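PDB 6AR7: uncharacterized protein from Burkholderia thailandensis, which is of unknown function but carries an LprI-like domain, consistent with a possible role in lysozyme inhibition. Local coordinates for residues A[58-63]-A[123-128]. Residues are numbered along the deposited sequence; the frame is centred on the assembly and turned at random.
Sequences GEVDAA and ERALAL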
# COMPACT_ATOMS: atom_id res chain seq x y z
N GLY A 58 -9.57 7.57 6.90
CA GLY A 58 -9.66 8.84 7.59
C GLY A 58 -8.33 9.26 8.19
O GLY A 58 -7.99 10.45 8.21
N GLU A 59 -7.54 8.29 8.67
CA GLU A 59 -6.24 8.65 9.22
C GLU A 59 -5.25 9.02 8.12
O GLU A 59 -4.37 9.87 8.34
CB GLU A 59 -5.69 7.51 10.08
CG GLU A 59 -6.52 7.30 11.33
CD GLU A 59 -6.65 8.59 12.15
OE1 GLU A 59 -5.60 9.09 12.61
OE2 GLU A 59 -7.78 9.11 12.29
N VAL A 60 -5.39 8.43 6.94
CA VAL A 60 -4.60 8.86 5.79
C VAL A 60 -4.86 10.33 5.52
O VAL A 60 -3.94 11.14 5.41
CB VAL A 60 -4.94 8.01 4.55
CG1 VAL A 60 -4.36 8.66 3.29
CG2 VAL A 60 -4.42 6.57 4.70
N ASP A 61 -6.14 10.71 5.43
CA ASP A 61 -6.47 12.08 5.08
C ASP A 61 -6.02 13.06 6.16
O ASP A 61 -5.55 14.15 5.84
CB ASP A 61 -7.97 12.19 4.80
CG ASP A 61 -8.37 11.41 3.55
OD1 ASP A 61 -7.50 11.25 2.67
OD2 ASP A 61 -9.53 10.96 3.43
N ALA A 62 -6.14 12.68 7.43
CA ALA A 62 -5.76 13.57 8.52
C ALA A 62 -4.25 13.69 8.63
O ALA A 62 -3.74 14.78 8.93
CB ALA A 62 -6.34 13.07 9.84
N ALA A 63 -3.53 12.58 8.50
CA ALA A 63 -2.08 12.65 8.56
C ALA A 63 -1.54 13.43 7.38
O ALA A 63 -0.64 14.25 7.53
CB ALA A 63 -1.47 11.25 8.63
N GLU A 123 -1.16 0.95 5.83
CA GLU A 123 0.25 1.25 5.55
C GLU A 123 0.44 2.72 5.15
O GLU A 123 1.37 3.38 5.62
CB GLU A 123 0.79 0.31 4.46
CG GLU A 123 1.14 -1.08 4.97
CD GLU A 123 1.25 -2.16 3.88
OE1 GLU A 123 1.15 -1.84 2.67
OE2 GLU A 123 1.44 -3.34 4.23
N ARG A 124 -0.41 3.23 4.26
CA ARG A 124 -0.24 4.62 3.83
C ARG A 124 -0.41 5.57 5.01
O ARG A 124 0.35 6.53 5.16
CB ARG A 124 -1.21 4.95 2.71
CG ARG A 124 -1.05 6.36 2.14
CD ARG A 124 0.40 6.66 1.68
NE ARG A 124 0.44 7.94 0.98
CZ ARG A 124 1.56 8.54 0.57
NH1 ARG A 124 2.75 7.98 0.79
NH2 ARG A 124 1.48 9.71 -0.05
N ALA A 125 -1.38 5.29 5.89
CA ALA A 125 -1.60 6.14 7.05
C ALA A 125 -0.37 6.20 7.95
O ALA A 125 0.03 7.28 8.40
CB ALA A 125 -2.80 5.62 7.86
N LEU A 126 0.25 5.05 8.21
CA LEU A 126 1.38 5.01 9.13
C LEU A 126 2.60 5.74 8.56
O LEU A 126 3.36 6.37 9.31
CB LEU A 126 1.74 3.56 9.45
CG LEU A 126 0.68 2.76 10.20
CD1 LEU A 126 1.10 1.29 10.26
CD2 LEU A 126 0.47 3.35 11.59
N ALA A 127 2.81 5.64 7.25
CA ALA A 127 3.91 6.36 6.62
C ALA A 127 3.70 7.86 6.70
O ALA A 127 4.64 8.61 6.99
CB ALA A 127 4.04 5.92 5.16
N LEU A 128 2.48 8.33 6.41
CA LEU A 128 2.19 9.75 6.51
C LEU A 128 2.35 10.23 7.95
O LEU A 128 2.91 11.30 8.19
CB LEU A 128 0.77 10.01 6.00
CG LEU A 128 0.61 9.88 4.49
CD1 LEU A 128 -0.82 9.80 4.12
CD2 LEU A 128 1.22 11.11 3.82
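V60 and A125 mark the near point of two helical segments, 58-63 and 123-128, with CA atoms 4.2 Å apart; the local axes approach to 8.2 Å and run in nearly the same direction, crossing at 24°. The small side chains of A63 and A125, one from each segment, are consistent with this close approach.

The apolar contacts centre on V60, which is set between A125 and L128, its two methyls dividing the work. Its CG1 lies anti to the backbone N (chi1 167°), which leaves CG2 beside that N and directed at the backbone of 123-128. There CG2 sits 3.5 Å from A125 N and 3.7 Å from A125 CB, while CG1 meets L128 CD1 at 3.8 Å. The aliphatic start of R124 passes the valine roughly at a right angle, its CB 4.1 Å from V60 CG2. One turn on, A63 CB abuts L128 CB at 3.7 Å, and L128 CD1 reaches back to 3.6 Å from V60 O, a van der Waals contact with a carbonyl oxygen.

The polar ends find their partners just beyond the two segments. E59 touches A125 through its CB, but the chain then bends away and its OE1 forms a salt bridge with R129, farther along helix 107-136. The buried R124 guanidinium has L128 CD2 over one face, toward its rim; its NH2 hydrogen-bonds S82 and Q83 of helix 73-101, and W86 of the same helix adds a cation-pi contact.

Both segments lie within the LprI family region of this all-helical fold. Between them the contact is held by apolar packing alone, and the E59-R129 salt bridge, which also joins helices 42-70 and 107-136, flanks that apolar seam.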